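Long-range contacts in cysteine desulfurase (PDB 6A6G), which probably releases sulfur from cysteine with pyridoxal phosphate as cofactor and passes it on for iron-sulfur cluster assembly: residues S347-G352 with N394-A399; E324-L329 with V412-L417; Y61-R66 with G262-D267; S117-T122 with L253-P258. One frame throughout, in Å; residues are numbered along the deposited sequence.

Contact 1: residues S347-G352 with N394-A399; sequences SFNVKG and NSTVRA
The ring of Phe-348 carries the isopropyl group of Val-397 on one face: Val-397 CB sits 3.8 Å from the ring centroid, 19° off its normal, in a CH-pi contact displaced toward the rim, while Phe-348 CZ meets Val-397 CG1 at 3.3 Å. Obliquely to the ring comes the backbone of Arg-398 and Ala-399, and CB of Ala-399 lies 4.1 Å from Phe-348 CE1. The second flat group, the amide of Asn-349, gives ND2 to Ser-395 O (3.0 Å, 161° at the hydrogen) almost within its own plane, and the same nitrogen bonds Tyr-335 OH. These side chains hang from neighbouring antiparallel strands, 345-350 and 396-400, in the small-domain sheet of the fold type I (class-V aminotransferase) architecture, separate from the seven-stranded one. Phe-348 and Val-397 form the hydrogen-bonded pair, N to O in both directions at 2.9 Å. A leucine in place of the phenylalanine has no flat face to offer, and Val-397 would probably lose its CH-pi partner, leaving a gap beside Ala-399. On the opposite sheet face, Ser-347 CB touches Thr-396 CG2 at 3.3 Å, and Ser-347 OG bonds Val-188 O. The side chain of Arg-398, about 6 Å from a bound pyridoxal phosphate, bonds Asn-187 O through NH1.

Contact 2: residues E324-L329 with V412-L417; sequences EKMMEL and VLIEGL
Met-326, Leu-329 and the aliphatic part of Lys-325 meet Leu-413, Ile-414 and Leu-417 where helix 308-327 and the residues that follow it lie against helix 407-422. Aliphatic packing makes up most of the contact. Ile-414 CD1 is its middle point: it touches Met-326 CE at 3.6 Å, Lys-325 CB at 3.8 Å and Leu-329 CD1, also at 3.8 Å. With CG1 anti to the carbonyl carbon (chi1 -64°) and a turn at chi2 (-59°), CD1 of Ile-414 is carried to all three partners. Met-326 and Ile-414 run past one another in opposite directions, whereas Met-326 crosses Leu-413 at about a right angle, its CE resting 3.7 Å from Leu-413 CD2. The thioether supplies the second kind of interaction, a sulfur-to-methyl contact in which Met-326 SD lies 3.6 Å from Leu-417 CD1. Leu-329 CD1 comes near the same methyl at 4.2 Å, again crosswise. On the side of the sheet, Leu-417 rests on Phe-348 and Val-350, and Met-326 on Val-334; helix 355-366 meets Leu-413 and Leu-417 as well. Lys-325 contributes only its CB here, for its bent chain carries the amine away from Ile-414. No hydrogen bond links the two segments, so the hold between these side chains, buried except for partly exposed Lys-325, is likely to come from close fit, dispersion and exclusion of water.

Contact 3: residues Y61-R66 with G262-D267; sequences YSNIHR and GGEMID
Arg-66 and Glu-264 make a loose, loop-to-loop contact of polar groups, with no hydrogen bond across it, beside the cofactor and the subunit interface. One loop follows helix 47-59 and the other leads toward strand 268-269. The extended chain of Arg-66, from CG to NE, lays its guanidinium alongside the backbone of Glu-264: NE is 3.9 Å from Glu-264 CA, and NH2 stands 3.6 Å from Glu-264 O, which meets the guanidinium at an edge near its plane. That carbonyl already accepts a bond from Asn-277 ND2. The carboxylate is turned 79° from the guanidinium, with Glu-264 OE2 5.2 Å from Arg-66 NE, too far for a salt bridge, and the bend at chi2 of Glu-264 (99°) leaves OE2 4.3 Å from Asn-63 OD1, with no bond between these oxygens. Asn-63 is itself tied down, OD1 taking the N-H of Ile-64 at 2.8 Å, while ND2 bonds Ala-41 O of the second subunit. Arg-66 also packs on Arg-371 of that subunit and on a modified cysteine (CSS) side chain of the NifU chain. The side chain of Glu-264 reaches to about 5 Å from a bound pyridoxal phosphate. Opposite charges near each other but not joined suggest at most a weak electrostatic attraction, consistent with the poor order of Arg-66.

Contact 4: residues S117-T122 with L253-P258; sequences SGILKT and LEQLEP
Ser-117 and Glu-257 bring their CA atoms to 5.3 Å, the first just before Gly-118 closes a Schellman motif at the end of a helix, the second just past a type I turn from Leu-253 to Leu-256. Ser-117 OG takes the N-H of Glu-257 at 2.7 Å in a nearly straight bond (174° at the hydrogen) and passes its own proton to Ser-113 O. Its torsion, chi1 -58°, swings OG beside the backbone N, and from there it also touches Leu-256 CD2 at 3.6 Å. Without the hydroxyl, as with an alanine at this position, the amide of Glu-257 is likely to be left without its acceptor and the turn less firmly tied to the helix end. A water adds a second link, donating to Ser-117 O at 2.8 Å and to Gln-255 O at 3.1 Å. Ile-119 CD1 packs 3.8 Å from Leu-256 CD2, the side chains crossing at about a right angle. Glu-257 turns its carboxylate elsewhere, in a hydrogen bond to Tyr-261 OH and a salt bridge to Arg-142 of the second subunit. Leu-256 fits against helix 103-116 and Phe-229 of strand 229-233. The contact joins the loop after helix 250-253 to the C-terminal end of helix 103-116.

In the fold
The four contacts fall into two pairs on opposite sides of the chain's centre. Contacts 1 and 2, centres 13 Å apart, share one hydrophobic layer: Leu-413 CD2 lies 3.6 Å from Ala-399 CB, and Leu-417 CD2 3.7 Å from Phe-348 CE2. Contacts 3 and 4, centres 24 Å apart, join through Met-265 CE and Pro-258 CB at 3.5 Å. Contacts 1 and 3 are about 31 Å apart at their nearest atoms; the side chains of Arg-398 and Glu-264 come to about 6 Å and about 5 Å from bound pyridoxal phosphates, which must be different molecules. Arg-371 lies on strand 368-373, beside strand 396-400, so contact 3 packs against the region of contact 1 in the second subunit.

Contact 1: residues S347-G352 with N394-A399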
loop_
_atom_site.group_PDB
_atom_site.type_symbol
_atom_site.label_atom_id
_atom_site.label_comp_id
_atom_site.label_asym_id
_atom_site.label_seq_id
_atom_site.Cartn_x
_atom_site.Cartn_y
_atom_site.Cartn_z
ATOM N N SER B 347 29.457 -0.567 -1.258
ATOM C CA SER B 347 29.493 -1.844 -0.575
ATOM C C SER B 347 30.933 -2.331 -0.403
ATOM O O SER B 347 31.744 -2.215 -1.306
ATOM C CB SER B 347 28.729 -2.885 -1.357
ATOM O OG SER B 347 27.359 -2.659 -1.265
ATOM N N PHE B 348 31.221 -2.936 0.732
ATOM C CA PHE B 348 32.575 -3.292 1.048
ATOM C C PHE B 348 32.626 -4.336 2.142
ATOM O O PHE B 348 31.641 -4.589 2.805
ATOM C CB PHE B 348 33.347 -2.032 1.481
ATOM C CG PHE B 348 32.806 -1.352 2.722
ATOM C CD1 PHE B 348 31.858 -0.376 2.634
ATOM C CD2 PHE B 348 33.318 -1.659 3.994
ATOM C CE1 PHE B 348 31.371 0.256 3.773
ATOM C CE2 PHE B 348 32.851 -1.023 5.131
ATOM C CZ PHE B 348 31.870 -0.075 5.019
ATOM N N ASN B 349 33.777 -4.957 2.306
ATOM C CA ASN B 349 34.043 -5.807 3.457
ATOM C C ASN B 349 35.324 -5.417 4.156
ATOM O O ASN B 349 36.251 -4.935 3.532
ATOM C CB ASN B 349 34.117 -7.226 3.021
ATOM C CG ASN B 349 32.781 -7.894 3.047
ATOM O OD1 ASN B 349 32.105 -7.893 4.075
ATOM N ND2 ASN B 349 32.404 -8.513 1.933
ATOM N N VAL B 350 35.354 -5.593 5.463
ATOM C CA VAL B 350 36.549 -5.353 6.243
ATOM C C VAL B 350 37.252 -6.688 6.358
ATOM O O VAL B 350 36.633 -7.672 6.737
ATOM C CB VAL B 350 36.217 -4.808 7.645
ATOM C CG1 VAL B 350 37.467 -4.803 8.527
ATOM C CG2 VAL B 350 35.619 -3.413 7.554
ATOM N N LYS B 351 38.534 -6.727 6.021
ATOM C CA LYS B 351 39.307 -7.963 6.088
ATOM C C LYS B 351 39.292 -8.540 7.529
ATOM O O LYS B 351 39.632 -7.844 8.494
ATOM C CB LYS B 351 40.733 -7.716 5.564
ATOM C CG LYS B 351 41.715 -8.883 5.647
ATOM C CD LYS B 351 41.439 -9.983 4.619
ATOM C CE LYS B 351 41.676 -11.396 5.181
ATOM N NZ LYS B 351 40.605 -12.391 4.834
ATOM N N GLY B 352 38.849 -9.800 7.646
ATOM C CA GLY B 352 38.834 -10.549 8.904
ATOM C C GLY B 352 37.591 -10.395 9.784
ATOM O O GLY B 352 37.518 -11.020 10.822
ATOM N N ASN B 394 29.726 -13.941 2.148
ATOM C CA ASN B 394 28.457 -13.989 1.438
ATOM C C ASN B 394 27.545 -12.811 1.815
ATOM O O ASN B 394 26.338 -12.895 1.703
ATOM C CB ASN B 394 27.793 -15.372 1.614
ATOM C CG ASN B 394 28.676 -16.501 1.066
ATOM O OD1 ASN B 394 29.380 -16.315 0.047
ATOM N ND2 ASN B 394 28.677 -17.655 1.748
ATOM N N SER B 395 28.163 -11.697 2.208
ATOM C CA SER B 395 27.453 -10.490 2.608
ATOM C C SER B 395 28.422 -9.341 2.564
ATOM O O SER B 395 29.595 -9.500 2.248
ATOM C CB SER B 395 26.852 -10.631 4.022
ATOM O OG SER B 395 27.830 -11.099 4.940
ATOM N N THR B 396 27.936 -8.180 2.960
ATOM C CA THR B 396 28.641 -6.962 2.722
ATOM C C THR B 396 28.145 -5.892 3.696
ATOM O O THR B 396 26.999 -5.935 4.138
ATOM C CB THR B 396 28.326 -6.553 1.268
ATOM O OG1 THR B 396 29.228 -7.212 0.373
ATOM C CG2 THR B 396 28.381 -5.103 1.061
ATOM N N VAL B 397 29.042 -4.963 4.016
ATOM C CA VAL B 397 28.698 -3.691 4.605
ATOM C C VAL B 397 28.348 -2.694 3.501
ATOM O O VAL B 397 28.907 -2.716 2.393
ATOM C CB VAL B 397 29.855 -3.112 5.450
ATOM C CG1 VAL B 397 29.379 -1.917 6.228
ATOM C CG2 VAL B 397 30.369 -4.149 6.420
ATOM N N ARG B 398 27.403 -1.819 3.791
ATOM C CA ARG B 398 27.029 -0.836 2.808
ATOM C C ARG B 398 26.845 0.476 3.512
ATOM O O ARG B 398 26.035 0.560 4.428
ATOM C CB ARG B 398 25.755 -1.242 2.044
ATOM C CG ARG B 398 25.480 -0.323 0.863
ATOM C CD ARG B 398 24.097 -0.503 0.255
ATOM N NE ARG B 398 23.062 -0.391 1.274
ATOM C CZ ARG B 398 21.796 -0.749 1.119
ATOM N NH1 ARG B 398 21.368 -1.239 -0.040
ATOM N NH2 ARG B 398 20.952 -0.606 2.134
ATOM N N ALA B 399 27.620 1.474 3.086
ATOM C CA ALA B 399 27.429 2.857 3.472
ATOM C C ALA B 399 26.926 3.625 2.267
ATOM O O ALA B 399 27.466 3.514 1.155
ATOM C CB ALA B 399 28.741 3.439 3.949
#

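Contact 2: residues E324-L329 with V412-L417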
loop_
_atom_site.group_PDB
_atom_site.type_symbol
_atom_site.label_atom_id
_atom_site.label_comp_id
_atom_site.label_asym_id
_atom_site.label_seq_id
_atom_site.Cartn_x
_atom_site.Cartn_y
_atom_site.Cartn_z
ATOM N N GLU B 324 36.797 7.713 -2.678
ATOM C CA GLU B 324 38.198 8.013 -2.432
ATOM C C GLU B 324 38.720 7.563 -1.066
ATOM O O GLU B 324 39.755 6.891 -0.981
ATOM C CB GLU B 324 38.448 9.502 -2.595
ATOM C CG GLU B 324 38.446 9.940 -4.053
ATOM C CD GLU B 324 38.376 11.452 -4.221
ATOM O OE1 GLU B 324 38.275 11.889 -5.403
ATOM O OE2 GLU B 324 38.426 12.187 -3.180
ATOM N N LYS B 325 38.009 7.928 -0.010
ATOM C CA LYS B 325 38.419 7.536 1.347
ATOM C C LYS B 325 38.312 6.045 1.541
ATOM O O LYS B 325 39.114 5.463 2.231
ATOM C CB LYS B 325 37.616 8.255 2.454
ATOM C CG LYS B 325 37.552 9.780 2.388
ATOM C CD LYS B 325 38.880 10.474 2.106
ATOM C CE LYS B 325 39.867 10.372 3.250
ATOM N NZ LYS B 325 41.223 9.984 2.710
ATOM N N MET B 326 37.332 5.400 0.938
ATOM C CA MET B 326 37.213 3.963 1.142
ATOM C C MET B 326 38.380 3.254 0.435
ATOM O O MET B 326 39.010 2.353 1.006
ATOM C CB MET B 326 35.843 3.454 0.696
ATOM C CG MET B 326 35.352 2.207 1.432
ATOM S SD MET B 326 34.900 2.409 3.172
ATOM C CE MET B 326 34.468 4.117 3.092
ATOM N N MET B 327 38.677 3.716 -0.780
ATOM C CA MET B 327 39.818 3.220 -1.586
ATOM C C MET B 327 41.199 3.382 -0.926
ATOM O O MET B 327 42.092 2.601 -1.214
ATOM C CB MET B 327 39.876 3.908 -2.960
ATOM C CG MET B 327 38.714 3.596 -3.898
ATOM S SD MET B 327 39.028 2.262 -5.048
ATOM C CE MET B 327 38.921 0.841 -3.965
ATOM N N GLU B 328 41.390 4.380 -0.063
ATOM C CA GLU B 328 42.671 4.532 0.614
ATOM C C GLU B 328 42.938 3.489 1.656
ATOM O O GLU B 328 44.050 3.446 2.147
ATOM C CB GLU B 328 42.823 5.898 1.271
ATOM C CG GLU B 328 43.214 7.012 0.316
ATOM C CD GLU B 328 44.570 6.788 -0.340
ATOM O OE1 GLU B 328 45.538 6.421 0.374
ATOM O OE2 GLU B 328 44.664 6.977 -1.572
ATOM N N LEU B 329 41.960 2.652 2.001
ATOM C CA LEU B 329 42.152 1.715 3.087
ATOM C C LEU B 329 42.644 0.337 2.607
ATOM O O LEU B 329 41.966 -0.334 1.824
ATOM C CB LEU B 329 40.858 1.589 3.901
ATOM C CG LEU B 329 40.291 2.859 4.572
ATOM C CD1 LEU B 329 38.864 2.662 5.077
ATOM C CD2 LEU B 329 41.188 3.324 5.706
ATOM N N VAL B 412 33.939 10.090 9.829
ATOM C CA VAL B 412 33.639 9.311 11.034
ATOM C C VAL B 412 33.540 7.839 10.674
ATOM O O VAL B 412 34.051 6.999 11.409
ATOM C CB VAL B 412 32.375 9.794 11.792
ATOM C CG1 VAL B 412 32.001 8.810 12.918
ATOM C CG2 VAL B 412 32.611 11.181 12.362
ATOM N N LEU B 413 32.894 7.515 9.553
ATOM C CA LEU B 413 32.896 6.131 9.050
ATOM C C LEU B 413 34.313 5.616 8.968
ATOM O O LEU B 413 34.587 4.467 9.358
ATOM C CB LEU B 413 32.215 6.016 7.658
ATOM C CG LEU B 413 32.312 4.710 6.834
ATOM C CD1 LEU B 413 31.569 3.592 7.534
ATOM C CD2 LEU B 413 31.727 4.867 5.449
ATOM N N ILE B 414 35.215 6.458 8.461
ATOM C CA ILE B 414 36.606 6.037 8.263
ATOM C C ILE B 414 37.302 5.781 9.586
ATOM O O ILE B 414 37.950 4.768 9.768
ATOM C CB ILE B 414 37.376 7.063 7.435
ATOM C CG1 ILE B 414 36.778 7.144 6.023
ATOM C CG2 ILE B 414 38.842 6.709 7.347
ATOM C CD1 ILE B 414 36.779 5.847 5.224
ATOM N N GLU B 415 37.128 6.684 10.533
ATOM C CA GLU B 415 37.653 6.473 11.877
ATOM C C GLU B 415 37.180 5.127 12.424
ATOM O O GLU B 415 37.987 4.294 12.863
ATOM C CB GLU B 415 37.274 7.616 12.817
ATOM C CG GLU B 415 37.649 7.304 14.268
ATOM C CD GLU B 415 37.371 8.437 15.274
ATOM O OE1 GLU B 415 36.754 9.468 14.852
ATOM O OE2 GLU B 415 37.793 8.279 16.481
ATOM N N GLY B 416 35.868 4.914 12.394
ATOM C CA GLY B 416 35.274 3.662 12.894
ATOM C C GLY B 416 35.858 2.409 12.266
ATOM O O GLY B 416 36.173 1.442 12.956
ATOM N N LEU B 417 36.015 2.416 10.955
ATOM C CA LEU B 417 36.519 1.232 10.288
ATOM C C LEU B 417 37.971 0.980 10.669
ATOM O O LEU B 417 38.340 -0.152 10.869
ATOM C CB LEU B 417 36.389 1.368 8.782
ATOM C CG LEU B 417 34.983 1.398 8.171
ATOM C CD1 LEU B 417 35.083 1.812 6.681
ATOM C CD2 LEU B 417 34.329 0.037 8.342
#

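Contact 3: residues Y61-R66 with G262-D267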
loop_
_atom_site.group_PDB
_atom_site.type_symbol
_atom_site.label_atom_id
_atom_site.label_comp_id
_atom_site.label_asym_id
_atom_site.label_seq_id
_atom_site.Cartn_x
_atom_site.Cartn_y
_atom_site.Cartn_z
ATOM N N TYR B 61 -8.703 16.059 5.613
ATOM C CA TYR B 61 -8.671 14.651 5.256
ATOM C C TYR B 61 -10.049 14.097 5.010
ATOM O O TYR B 61 -10.974 14.404 5.753
ATOM C CB TYR B 61 -8.064 13.829 6.382
ATOM C CG TYR B 61 -8.222 12.373 6.089
ATOM C CD1 TYR B 61 -7.417 11.788 5.157
ATOM C CD2 TYR B 61 -9.243 11.627 6.649
ATOM C CE1 TYR B 61 -7.592 10.489 4.803
ATOM C CE2 TYR B 61 -9.411 10.306 6.305
ATOM C CZ TYR B 61 -8.570 9.748 5.377
ATOM O OH TYR B 61 -8.658 8.447 4.972
ATOM N N SER B 62 -10.178 13.248 3.990
ATOM C CA SER B 62 -11.382 12.417 3.792
ATOM C C SER B 62 -11.073 11.491 2.659
ATOM O O SER B 62 -10.060 11.663 2.031
ATOM C CB SER B 62 -12.616 13.262 3.452
ATOM O OG SER B 62 -13.736 12.793 4.167
ATOM N N ASN B 63 -11.921 10.511 2.383
ATOM C CA ASN B 63 -11.691 9.668 1.217
ATOM C C ASN B 63 -11.980 10.481 -0.018
ATOM O O ASN B 63 -12.586 11.551 0.081
ATOM C CB ASN B 63 -12.574 8.412 1.196
ATOM C CG ASN B 63 -11.840 7.219 0.625
ATOM O OD1 ASN B 63 -10.976 7.382 -0.254
ATOM N ND2 ASN B 63 -12.157 6.019 1.120
ATOM N N ILE B 64 -11.603 9.954 -1.177
ATOM C CA ILE B 64 -11.488 10.792 -2.370
ATOM C C ILE B 64 -12.303 10.297 -3.553
ATOM O O ILE B 64 -12.632 9.140 -3.629
ATOM C CB ILE B 64 -10.013 10.953 -2.826
ATOM C CG1 ILE B 64 -9.383 9.610 -3.132
ATOM C CG2 ILE B 64 -9.213 11.639 -1.751
ATOM C CD1 ILE B 64 -7.951 9.743 -3.528
ATOM N N HIS B 65 -12.617 11.222 -4.453
ATOM C CA HIS B 65 -13.263 10.953 -5.743
ATOM C C HIS B 65 -14.757 10.737 -5.707
ATOM O O HIS B 65 -15.447 11.098 -6.650
ATOM C CB HIS B 65 -12.620 9.789 -6.510
ATOM C CG HIS B 65 -11.170 9.991 -6.823
ATOM N ND1 HIS B 65 -10.213 9.014 -6.587
ATOM C CD2 HIS B 65 -10.514 11.040 -7.387
ATOM C CE1 HIS B 65 -9.030 9.460 -6.984
ATOM N NE2 HIS B 65 -9.185 10.684 -7.472
ATOM N N ARG B 66 -15.295 10.141 -4.669
ATOM C CA ARG B 66 -16.693 9.731 -4.789
ATOM C C ARG B 66 -17.648 10.345 -3.765
ATOM O O ARG B 66 -18.577 9.688 -3.267
ATOM C CB ARG B 66 -16.779 8.205 -4.860
ATOM C CG ARG B 66 -16.598 7.696 -6.275
ATOM C CD ARG B 66 -16.156 6.246 -6.267
ATOM N NE ARG B 66 -15.545 5.896 -7.546
ATOM C CZ ARG B 66 -16.231 5.643 -8.649
ATOM N NH1 ARG B 66 -17.558 5.691 -8.633
ATOM N NH2 ARG B 66 -15.586 5.340 -9.770
ATOM N N GLY B 262 -11.229 -3.628 -7.683
ATOM C CA GLY B 262 -12.125 -3.213 -6.642
ATOM C C GLY B 262 -12.777 -1.877 -6.970
ATOM O O GLY B 262 -13.073 -1.567 -8.133
ATOM N N GLY B 263 -13.013 -1.089 -5.932
ATOM C CA GLY B 263 -13.652 0.203 -6.080
ATOM C C GLY B 263 -12.737 1.172 -6.760
ATOM O O GLY B 263 -11.556 0.929 -6.849
ATOM N N GLU B 264 -13.315 2.259 -7.260
ATOM C CA GLU B 264 -12.591 3.378 -7.874
ATOM C C GLU B 264 -12.157 3.093 -9.304
ATOM O O GLU B 264 -12.349 3.921 -10.181
ATOM C CB GLU B 264 -11.437 3.899 -6.976
ATOM C CG GLU B 264 -11.887 4.891 -5.856
ATOM C CD GLU B 264 -12.069 4.246 -4.453
ATOM O OE1 GLU B 264 -11.823 3.030 -4.310
ATOM O OE2 GLU B 264 -12.444 4.944 -3.471
ATOM N N MET B 265 -11.655 1.889 -9.547
ATOM C CA MET B 265 -11.041 1.516 -10.828
ATOM C C MET B 265 -12.041 0.931 -11.836
ATOM O O MET B 265 -11.695 0.604 -12.976
ATOM C CB MET B 265 -9.878 0.535 -10.591
ATOM C CG MET B 265 -10.237 -0.746 -9.848
ATOM S SD MET B 265 -11.023 -2.027 -10.835
ATOM C CE MET B 265 -9.644 -2.425 -11.902
ATOM N N ILE B 266 -13.291 0.820 -11.426
ATOM C CA ILE B 266 -14.300 0.269 -12.308
ATOM C C ILE B 266 -15.114 1.406 -12.920
ATOM O O ILE B 266 -15.041 2.573 -12.482
ATOM C CB ILE B 266 -15.209 -0.788 -11.581
ATOM C CG1 ILE B 266 -15.705 -0.347 -10.188
ATOM C CG2 ILE B 266 -14.462 -2.080 -11.388
ATOM C CD1 ILE B 266 -16.640 0.850 -10.201
ATOM N N ASP B 267 -15.866 1.060 -13.956
ATOM C CA ASP B 267 -16.825 1.967 -14.558
ATOM C C ASP B 267 -18.161 1.344 -14.277
ATOM O O ASP B 267 -18.916 1.876 -13.480
ATOM C CB ASP B 267 -16.551 2.162 -16.058
ATOM C CG ASP B 267 -17.720 2.807 -16.824
ATOM O OD1 ASP B 267 -18.680 3.320 -16.224
ATOM O OD2 ASP B 267 -17.671 2.789 -18.070
#

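Contact 4: residues S117-T122 with L253-P258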
loop_
_atom_site.group_PDB
_atom_site.type_symbol
_atom_site.label_atom_id
_atom_site.label_comp_id
_atom_site.label_asym_id
_atom_site.label_seq_id
_atom_site.Cartn_x
_atom_site.Cartn_y
_atom_site.Cartn_z
ATOM N N SER B 117 -2.309 -9.572 -19.818
ATOM C CA SER B 117 -2.717 -8.737 -20.962
ATOM C C SER B 117 -2.289 -9.339 -22.314
ATOM O O SER B 117 -2.638 -8.804 -23.379
ATOM C CB SER B 117 -2.106 -7.336 -20.899
ATOM O OG SER B 117 -2.427 -6.627 -19.727
ATOM N N GLY B 118 -1.519 -10.417 -22.271
ATOM C CA GLY B 118 -1.090 -11.081 -23.478
ATOM C C GLY B 118 0.062 -10.408 -24.212
ATOM O O GLY B 118 0.273 -10.662 -25.393
ATOM N N ILE B 119 0.794 -9.544 -23.516
ATOM C CA ILE B 119 1.983 -8.924 -24.035
ATOM C C ILE B 119 3.157 -9.830 -23.723
ATOM O O ILE B 119 3.994 -10.062 -24.589
ATOM C CB ILE B 119 2.197 -7.539 -23.411
ATOM C CG1 ILE B 119 1.263 -6.549 -24.060
ATOM C CG2 ILE B 119 3.618 -7.057 -23.605
ATOM C CD1 ILE B 119 0.947 -5.340 -23.191
ATOM N N LEU B 120 3.226 -10.344 -22.500
ATOM C CA LEU B 120 4.258 -11.293 -22.153
ATOM C C LEU B 120 3.703 -12.706 -22.222
ATOM O O LEU B 120 3.180 -13.233 -21.260
ATOM C CB LEU B 120 4.836 -10.964 -20.777
ATOM C CG LEU B 120 6.011 -11.774 -20.222
ATOM C CD1 LEU B 120 7.178 -11.861 -21.171
ATOM C CD2 LEU B 120 6.492 -11.139 -18.924
ATOM N N LYS B 121 3.842 -13.324 -23.383
ATOM C CA LYS B 121 3.248 -14.635 -23.646
ATOM C C LYS B 121 4.175 -15.740 -23.210
ATOM O O LYS B 121 5.365 -15.507 -23.017
ATOM C CB LYS B 121 2.980 -14.804 -25.137
ATOM C CG LYS B 121 2.098 -13.730 -25.737
ATOM C CD LYS B 121 1.089 -14.351 -26.698
ATOM C CE LYS B 121 0.196 -13.293 -27.340
ATOM N NZ LYS B 121 -1.015 -12.983 -26.522
ATOM N N THR B 122 3.619 -16.942 -23.069
ATOM C CA THR B 122 4.399 -18.184 -22.916
ATOM C C THR B 122 5.490 -18.300 -23.971
ATOM O O THR B 122 5.262 -17.992 -25.137
ATOM C CB THR B 122 3.483 -19.423 -23.066
ATOM O OG1 THR B 122 2.359 -19.267 -22.203
ATOM C CG2 THR B 122 4.203 -20.706 -22.696
ATOM N N LEU B 253 -0.203 1.654 -21.106
ATOM C CA LEU B 253 -1.166 1.605 -20.021
ATOM C C LEU B 253 -2.586 1.380 -20.550
ATOM O O LEU B 253 -3.367 0.690 -19.919
ATOM C CB LEU B 253 -1.114 2.907 -19.187
ATOM C CG LEU B 253 0.063 3.086 -18.220
ATOM C CD1 LEU B 253 -0.146 4.354 -17.424
ATOM C CD2 LEU B 253 0.236 1.898 -17.283
ATOM N N GLU B 254 -2.914 1.959 -21.706
ATOM C CA GLU B 254 -4.236 1.767 -22.317
ATOM C C GLU B 254 -4.504 0.304 -22.636
ATOM O O GLU B 254 -5.638 -0.106 -22.638
ATOM C CB GLU B 254 -4.401 2.601 -23.602
ATOM C CG GLU B 254 -4.767 4.065 -23.384
ATOM C CD GLU B 254 -4.989 4.840 -24.690
ATOM O OE1 GLU B 254 -4.404 4.484 -25.745
ATOM O OE2 GLU B 254 -5.753 5.828 -24.660
ATOM N N GLN B 255 -3.461 -0.464 -22.920
ATOM C CA GLN B 255 -3.593 -1.867 -23.323
ATOM C C GLN B 255 -3.606 -2.865 -22.149
ATOM O O GLN B 255 -3.801 -4.078 -22.392
ATOM C CB GLN B 255 -2.415 -2.282 -24.240
ATOM C CG GLN B 255 -2.125 -1.405 -25.476
ATOM C CD GLN B 255 -0.775 -1.747 -26.167
ATOM O OE1 GLN B 255 -0.270 -2.878 -26.054
ATOM N NE2 GLN B 255 -0.193 -0.768 -26.877
ATOM N N LEU B 256 -3.374 -2.394 -20.909
ATOM C CA LEU B 256 -3.084 -3.325 -19.795
ATOM C C LEU B 256 -4.307 -3.771 -19.009
ATOM O O LEU B 256 -5.209 -2.985 -18.748
ATOM C CB LEU B 256 -2.065 -2.727 -18.816
ATOM C CG LEU B 256 -0.616 -2.579 -19.257
ATOM C CD1 LEU B 256 0.228 -2.216 -18.066
ATOM C CD2 LEU B 256 -0.107 -3.874 -19.876
ATOM N N GLU B 257 -4.327 -5.043 -18.647
ATOM C CA GLU B 257 -5.273 -5.557 -17.655
ATOM C C GLU B 257 -4.882 -4.988 -16.304
ATOM O O GLU B 257 -3.722 -5.085 -15.896
ATOM C CB GLU B 257 -5.183 -7.079 -17.558
ATOM C CG GLU B 257 -6.137 -7.723 -16.528
ATOM C CD GLU B 257 -7.608 -7.673 -16.931
ATOM O OE1 GLU B 257 -7.887 -7.288 -18.076
ATOM O OE2 GLU B 257 -8.492 -7.983 -16.120
ATOM N N PRO B 258 -5.832 -4.407 -15.587
ATOM C CA PRO B 258 -5.434 -3.999 -14.234
ATOM C C PRO B 258 -4.928 -5.179 -13.401
ATOM O O PRO B 258 -5.335 -6.353 -13.586
ATOM C CB PRO B 258 -6.715 -3.442 -13.604
ATOM C CG PRO B 258 -7.664 -3.245 -14.720
ATOM C CD PRO B 258 -7.158 -3.930 -15.966
HETATM O O HOH W 1 -2.884 -6.252 -24.465
#